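Local structure of molinate hydrolase (Gulosibacter molinativorax, 4WGX) at residues Val107-Asp112 with Gly134-Phe139; Ala191-Leu196 with Leu234-Asp239; Gly148-Asp153 with Arg172-Phe177. The protein hydrolyses the thiocarbamate herbicide molinate, probably as a metal-dependent member of the amidohydrolase superfamily. All coordinates share one frame; numbering follows the deposited sequence.

Contact 1: Val107-Asp112 with Gly134-Phe139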
# COMPACT_ATOMS: atom_id res chain seq x y z
N VAL A 107 -2.98 34.20 -23.76
CA VAL A 107 -1.58 33.80 -23.80
C VAL A 107 -1.21 33.36 -25.21
O VAL A 107 -1.74 32.39 -25.71
CB VAL A 107 -1.30 32.67 -22.78
CG1 VAL A 107 0.17 32.28 -22.76
CG2 VAL A 107 -1.72 33.09 -21.40
N THR A 108 -0.29 34.09 -25.83
CA THR A 108 0.08 33.84 -27.22
C THR A 108 1.39 33.08 -27.31
O THR A 108 1.69 32.49 -28.35
CB THR A 108 0.21 35.16 -28.01
OG1 THR A 108 0.89 36.15 -27.22
CG2 THR A 108 -1.16 35.70 -28.37
N THR A 109 2.15 33.09 -26.23
CA THR A 109 3.39 32.34 -26.14
C THR A 109 3.44 31.52 -24.84
O THR A 109 3.26 32.05 -23.75
CB THR A 109 4.62 33.28 -26.21
OG1 THR A 109 4.49 34.13 -27.35
CG2 THR A 109 5.89 32.49 -26.35
N VAL A 110 3.69 30.23 -24.96
CA VAL A 110 3.87 29.37 -23.79
C VAL A 110 5.23 28.69 -23.85
O VAL A 110 5.74 28.32 -24.92
CB VAL A 110 2.76 28.30 -23.65
CG1 VAL A 110 1.43 28.95 -23.35
CG2 VAL A 110 2.67 27.44 -24.88
N PHE A 111 5.82 28.56 -22.67
CA PHE A 111 7.07 27.87 -22.47
C PHE A 111 6.78 26.61 -21.66
O PHE A 111 6.34 26.67 -20.52
CB PHE A 111 8.09 28.79 -21.79
CG PHE A 111 8.52 29.95 -22.64
CD1 PHE A 111 9.55 29.83 -23.54
CD2 PHE A 111 7.88 31.17 -22.55
CE1 PHE A 111 9.94 30.88 -24.32
CE2 PHE A 111 8.26 32.23 -23.34
CZ PHE A 111 9.29 32.08 -24.22
N ASP A 112 7.01 25.46 -22.29
CA ASP A 112 6.67 24.18 -21.70
C ASP A 112 7.94 23.55 -21.17
O ASP A 112 8.82 23.19 -21.94
CB ASP A 112 5.99 23.28 -22.75
CG ASP A 112 5.59 21.90 -22.19
OD1 ASP A 112 6.38 21.29 -21.45
OD2 ASP A 112 4.49 21.42 -22.51
N GLY A 134 -3.22 27.59 -31.99
CA GLY A 134 -2.82 27.64 -30.60
C GLY A 134 -1.71 28.63 -30.31
O GLY A 134 -1.12 29.21 -31.21
N ALA A 135 -1.44 28.82 -29.02
CA ALA A 135 -0.32 29.62 -28.60
C ALA A 135 0.97 29.06 -29.16
O ALA A 135 1.12 27.86 -29.37
CB ALA A 135 -0.26 29.71 -27.10
N ARG A 136 1.89 29.97 -29.42
CA ARG A 136 3.24 29.65 -29.83
C ARG A 136 3.92 28.84 -28.73
O ARG A 136 3.87 29.23 -27.57
CB ARG A 136 3.97 30.97 -30.09
CG ARG A 136 5.32 30.89 -30.76
CD ARG A 136 5.89 32.30 -30.95
NE ARG A 136 5.11 33.11 -31.88
CZ ARG A 136 4.29 34.10 -31.55
NH1 ARG A 136 4.11 34.45 -30.29
NH2 ARG A 136 3.64 34.76 -32.49
N ILE A 137 4.54 27.71 -29.09
CA ILE A 137 5.18 26.84 -28.10
C ILE A 137 6.69 26.85 -28.18
O ILE A 137 7.25 26.64 -29.25
CB ILE A 137 4.75 25.36 -28.26
CG1 ILE A 137 3.24 25.20 -28.10
CG2 ILE A 137 5.50 24.48 -27.25
CD1 ILE A 137 2.75 23.81 -28.36
N PHE A 138 7.34 27.07 -27.04
CA PHE A 138 8.75 26.70 -26.90
C PHE A 138 8.90 25.70 -25.76
O PHE A 138 8.24 25.84 -24.74
CB PHE A 138 9.61 27.93 -26.64
CG PHE A 138 9.50 28.97 -27.72
CD1 PHE A 138 10.12 28.80 -28.94
CD2 PHE A 138 8.78 30.13 -27.49
CE1 PHE A 138 10.01 29.77 -29.92
CE2 PHE A 138 8.67 31.09 -28.46
CZ PHE A 138 9.29 30.91 -29.68
N PHE A 139 9.76 24.70 -25.92
CA PHE A 139 9.80 23.60 -24.96
C PHE A 139 11.20 23.11 -24.59
O PHE A 139 12.16 23.34 -25.32
CB PHE A 139 8.98 22.43 -25.49
CG PHE A 139 9.48 21.88 -26.79
CD1 PHE A 139 10.59 21.07 -26.84
CD2 PHE A 139 8.81 22.16 -27.97
CE1 PHE A 139 11.04 20.54 -28.03
CE2 PHE A 139 9.25 21.63 -29.18
CZ PHE A 139 10.37 20.82 -29.20

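Contact 2: Ala191-Leu196 with Leu234-Asp239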
# COMPACT_ATOMS: atom_id res chain seq x y z
N ALA A 191 32.22 11.64 -17.96
CA ALA A 191 32.57 11.45 -19.37
C ALA A 191 31.54 10.61 -20.11
O ALA A 191 31.49 10.65 -21.34
CB ALA A 191 33.95 10.83 -19.49
N GLU A 192 30.72 9.85 -19.39
CA GLU A 192 29.62 9.12 -20.02
C GLU A 192 28.36 9.96 -20.04
O GLU A 192 27.47 9.72 -20.85
CB GLU A 192 29.36 7.79 -19.32
CG GLU A 192 30.53 6.83 -19.34
CD GLU A 192 30.14 5.41 -18.98
OE1 GLU A 192 28.94 5.09 -18.99
OE2 GLU A 192 31.05 4.61 -18.70
N VAL A 193 28.26 10.92 -19.14
CA VAL A 193 27.14 11.85 -19.15
C VAL A 193 27.26 12.83 -20.32
O VAL A 193 26.28 13.10 -21.01
CB VAL A 193 27.03 12.65 -17.83
CG1 VAL A 193 26.08 13.83 -17.97
CG2 VAL A 193 26.57 11.76 -16.70
N ARG A 194 28.45 13.38 -20.52
CA ARG A 194 28.65 14.41 -21.55
C ARG A 194 28.05 14.10 -22.95
O ARG A 194 27.27 14.91 -23.48
CB ARG A 194 30.15 14.71 -21.69
CG ARG A 194 30.43 16.10 -22.24
CD ARG A 194 31.90 16.42 -22.27
NE ARG A 194 32.44 16.78 -20.98
CZ ARG A 194 32.35 17.99 -20.44
NH1 ARG A 194 31.72 18.96 -21.07
NH2 ARG A 194 32.89 18.22 -19.25
N PRO A 195 28.38 12.94 -23.54
CA PRO A 195 27.79 12.66 -24.85
C PRO A 195 26.28 12.52 -24.86
O PRO A 195 25.65 12.88 -25.85
CB PRO A 195 28.44 11.33 -25.26
CG PRO A 195 29.05 10.78 -24.01
CD PRO A 195 29.36 11.93 -23.15
N LEU A 196 25.70 12.01 -23.77
CA LEU A 196 24.25 11.82 -23.71
C LEU A 196 23.51 13.15 -23.69
O LEU A 196 22.47 13.31 -24.34
CB LEU A 196 23.87 10.98 -22.48
CG LEU A 196 24.48 9.58 -22.46
CD1 LEU A 196 24.16 8.86 -21.16
CD2 LEU A 196 24.03 8.76 -23.65
N LEU A 234 26.92 17.97 -12.72
CA LEU A 234 26.05 19.11 -12.95
C LEU A 234 26.75 20.12 -13.86
O LEU A 234 26.15 20.64 -14.81
CB LEU A 234 25.64 19.77 -11.64
CG LEU A 234 24.73 20.99 -11.79
CD1 LEU A 234 23.40 20.60 -12.40
CD2 LEU A 234 24.50 21.69 -10.46
N ASP A 235 28.02 20.37 -13.59
CA ASP A 235 28.79 21.29 -14.41
C ASP A 235 28.99 20.77 -15.84
O ASP A 235 28.97 21.54 -16.79
CB ASP A 235 30.13 21.60 -13.74
CG ASP A 235 30.00 22.58 -12.58
OD1 ASP A 235 29.06 23.40 -12.60
OD2 ASP A 235 30.83 22.53 -11.66
N VAL A 236 29.20 19.47 -16.01
CA VAL A 236 29.15 18.89 -17.34
C VAL A 236 27.85 19.27 -18.08
O VAL A 236 27.86 19.79 -19.21
CB VAL A 236 29.28 17.36 -17.30
CG1 VAL A 236 28.91 16.74 -18.64
CG2 VAL A 236 30.65 16.94 -16.92
N LEU A 237 26.73 18.99 -17.43
CA LEU A 237 25.44 19.30 -18.03
C LEU A 237 25.33 20.78 -18.41
O LEU A 237 24.97 21.13 -19.55
CB LEU A 237 24.31 18.92 -17.07
CG LEU A 237 24.18 17.43 -16.72
CD1 LEU A 237 23.15 17.26 -15.63
CD2 LEU A 237 23.82 16.59 -17.92
N VAL A 238 25.63 21.64 -17.45
CA VAL A 238 25.56 23.07 -17.66
C VAL A 238 26.47 23.53 -18.82
O VAL A 238 26.05 24.29 -19.69
CB VAL A 238 25.93 23.83 -16.37
CG1 VAL A 238 26.16 25.30 -16.62
CG2 VAL A 238 24.86 23.64 -15.33
N ASP A 239 27.70 23.04 -18.84
CA ASP A 239 28.63 23.43 -19.90
C ASP A 239 28.07 23.01 -21.25
O ASP A 239 28.10 23.79 -22.21
CB ASP A 239 30.02 22.83 -19.68
CG ASP A 239 30.71 23.38 -18.43
OD1 ASP A 239 30.17 24.32 -17.82
OD2 ASP A 239 31.79 22.88 -18.06
O HOH W 1 32.14 20.38 -17.44

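Contact 3: Gly148-Asp153 with Arg172-Phe177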
# COMPACT_ATOMS: atom_id res chain seq x y z
N GLY A 148 10.36 9.32 -15.41
CA GLY A 148 9.06 9.54 -16.02
C GLY A 148 7.91 9.40 -15.04
O GLY A 148 8.13 9.16 -13.86
N PRO A 149 6.67 9.53 -15.53
CA PRO A 149 5.48 9.59 -14.68
C PRO A 149 5.16 8.30 -13.90
O PRO A 149 4.30 8.33 -13.03
CB PRO A 149 4.37 9.91 -15.68
CG PRO A 149 4.84 9.39 -16.96
CD PRO A 149 6.32 9.56 -16.96
N PHE A 150 5.84 7.21 -14.20
CA PHE A 150 5.64 5.96 -13.48
C PHE A 150 6.91 5.49 -12.79
O PHE A 150 7.19 4.31 -12.69
CB PHE A 150 5.08 4.91 -14.45
CG PHE A 150 3.79 5.35 -15.06
CD1 PHE A 150 2.69 5.53 -14.26
CD2 PHE A 150 3.70 5.69 -16.39
CE1 PHE A 150 1.51 5.98 -14.78
CE2 PHE A 150 2.51 6.14 -16.92
CZ PHE A 150 1.42 6.29 -16.11
N THR A 151 7.65 6.46 -12.28
CA THR A 151 8.83 6.20 -11.45
C THR A 151 8.58 6.80 -10.08
O THR A 151 7.48 7.26 -9.81
CB THR A 151 10.09 6.80 -12.06
OG1 THR A 151 10.02 8.23 -12.01
CG2 THR A 151 10.24 6.34 -13.49
N GLY A 152 9.60 6.81 -9.24
CA GLY A 152 9.50 7.33 -7.89
C GLY A 152 9.19 8.81 -7.83
O GLY A 152 8.68 9.31 -6.84
N ASP A 153 9.49 9.51 -8.91
CA ASP A 153 9.29 10.95 -8.98
C ASP A 153 7.83 11.36 -9.06
O ASP A 153 7.52 12.54 -8.95
CB ASP A 153 10.06 11.50 -10.18
CG ASP A 153 11.57 11.48 -9.97
OD1 ASP A 153 12.07 12.17 -9.06
OD2 ASP A 153 12.27 10.76 -10.69
N ARG A 172 6.70 2.10 -21.67
CA ARG A 172 6.51 2.87 -22.89
C ARG A 172 6.23 4.34 -22.59
O ARG A 172 6.72 5.20 -23.30
CB ARG A 172 5.38 2.28 -23.73
CG ARG A 172 5.16 3.02 -25.04
CD ARG A 172 4.40 2.20 -26.08
NE ARG A 172 2.97 2.11 -25.78
CZ ARG A 172 2.35 1.02 -25.34
NH1 ARG A 172 2.99 -0.11 -25.12
NH2 ARG A 172 1.05 1.07 -25.13
N MET A 173 5.46 4.63 -21.55
CA MET A 173 5.24 6.03 -21.17
C MET A 173 6.50 6.68 -20.57
O MET A 173 6.88 7.83 -20.92
CB MET A 173 4.08 6.13 -20.18
CG MET A 173 2.73 5.69 -20.73
SD MET A 173 2.11 6.69 -22.11
CE MET A 173 2.67 5.73 -23.52
N ASP A 174 7.15 5.96 -19.66
CA ASP A 174 8.37 6.46 -19.06
C ASP A 174 9.39 6.78 -20.17
O ASP A 174 10.06 7.79 -20.10
CB ASP A 174 8.97 5.48 -18.03
CG ASP A 174 8.24 5.52 -16.69
OD1 ASP A 174 7.42 6.43 -16.50
OD2 ASP A 174 8.50 4.64 -15.84
N ALA A 175 9.49 5.93 -21.19
CA ALA A 175 10.46 6.17 -22.26
C ALA A 175 10.13 7.43 -23.06
O ALA A 175 11.03 8.18 -23.43
CB ALA A 175 10.54 4.98 -23.20
N MET A 176 8.86 7.68 -23.33
CA MET A 176 8.52 8.80 -24.18
C MET A 176 8.67 10.10 -23.41
O MET A 176 8.92 11.13 -24.03
CB MET A 176 7.13 8.65 -24.80
CG MET A 176 6.01 9.27 -24.04
SD MET A 176 4.44 9.15 -24.91
CE MET A 176 3.44 10.03 -23.74
N PHE A 177 8.54 10.06 -22.08
CA PHE A 177 8.95 11.26 -21.32
C PHE A 177 10.46 11.38 -21.00
O PHE A 177 11.02 12.46 -21.06
CB PHE A 177 8.17 11.37 -20.01
CG PHE A 177 6.74 11.74 -20.20
CD1 PHE A 177 6.34 13.06 -20.26
CD2 PHE A 177 5.78 10.75 -20.31
CE1 PHE A 177 5.02 13.39 -20.43
CE2 PHE A 177 4.46 11.07 -20.48
CZ PHE A 177 4.07 12.38 -20.54

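Contact 1: Val107-Asp112 with Gly134-Phe139
F111 and F138 lie side by side on one face of a parallel strand pair, F111 CE1 coming to 3.5 Å from F138 CD2. Their planes differ by 25°, but the rings are slid apart, with centroids separated by 5.4 Å, and overlap little. The F138 torsion, with CG anti to the carbonyl carbon (chi1 -58°), sends its ring alongside F111 and lets T109 CG2 meet the ring edge 3.8 Å from F138 CE2. On the other face V110 CG2 packs against I137 CG1 at 4.0 Å, under A102 and I95 of helix 91-104. Between these layers runs the backbone pairing of a beta-alpha-beta crossover, strand 107-112, helix 117-128, strand 136-139, as expected for a TIM-barrel fold. V110 pairs through both its N-H and its carbonyl: V110 N donates to R136 O at 2.8 Å, and V110 O accepts from F138 N at 2.9 Å. At the polar edge R136 NH1 reaches T109 OG1 at 3.0 Å, in the guanidinium plane but bent to 131° at the hydrogen. Because R136 also forms salt bridges to D415 and E439, its charge is probably balanced mainly by those carboxylates, with the threonine hydroxyl as a neutral third partner.

Contact 2: Ala191-Leu196 with Leu234-Asp239
V236 packs beneath the side chain of R194, and these two residues bury the most surface in this contact, with V193 third. The V236 methyls divide the task. CG1 sits over the centre of one guanidinium face, 4.1 Å above the plane, and also approaches R194 CA at 3.7 Å, while CG2 comes within 3.5 Å of R194 NH2. R194 can lie over the valine because CG leaves anti to its backbone N (chi1 -155°) and the chain then bends at chi3 (-78°), carrying the end of the side chain across to the neighbouring helix. V193 closes the buried side: its CG1 meets L237 CD2 at 3.6 Å, the two side chains crossing at about a right angle, and V236 CG1 at 4.1 Å. The segments belong to helices 190-201 and 231-243, whose local axes run near parallel, 25° apart, with a closest approach of 9.3 Å. In sequence they flank strand 208-211, and L237 also touches I210 of that strand, consistent with helices packed outside the barrel strands. No direct hydrogen bond joins the segments, but a water accepts from R194 NH2 at 2.9 Å and donates to D239 OD2. R194 NH1 forms a salt bridge with E240, one residue beyond D239 on the same helix. The helices are therefore joined by apolar packing inside and, at the rim, by that salt bridge and the water bridge.

Contact 3: Gly148-Asp153 with Arg172-Phe177
D174 turns its carboxylate to the F150 backbone through a chi1 of -78°, which puts CG anti to the carbonyl carbon, beside the backbone N; at F150 a chi1 of -59° lays the ring beside M173. The acidic group thereby meets a type I beta turn, G148 to T151, in the loop between strand 143-144 and helix 167-178. F150 N donates to D174 OD1 at 2.9 Å with an angle of 151° at the hydrogen, and D174 OD1 accepts through its syn lone pair. The second oxygen, OD2, forms a salt bridge with R162, so the buried carboxylate has a partner for each oxygen. Putting an alanine in place of D174 would probably strand the F150 N-H without its acceptor and R162 without its counter-charge. The turn is also braced from within: G148 O accepts from T151 N and, at 2.8 Å, from T151 OG1, which lies in the carbonyl plane. The backbone at G148 passes very near D174, and a CB there would clash at 2.7 Å from OD1. Apolar contacts flank the bond. M173 CB meets the F150 ring at its edge, 3.6 Å from CE2, in a pocket that L84 of helix 80-87 also lines. P149 crosses F177 at about a right angle, and the F177 ring in turn stacks on W114. At that crossing the proline CD atom stands 3.6 Å from F177 CD2.

Overall arrangement
Contact 1 is in the core, its centre about 8 Å from the centre of the chain. Contact 3, at about 21 Å, is peripheral, yet its touching residues are mostly buried; contact 2, at about 26 Å, has a buried apolar side and an exposed rim at D239. None touches another. Contact 1 joins barrel strands through backbone hydrogen bonds; contact 2 relies on helix-helix side-chain packing with a polar rim; contact 3 ties a loop to a helix through one carboxylate flanked by apolar packing. No element is shared, but helix 167-178 of contact 3 precedes helix 190-201 of contact 2, and helix 91-104 touches both V110 of contact 1 and M173 of contact 3.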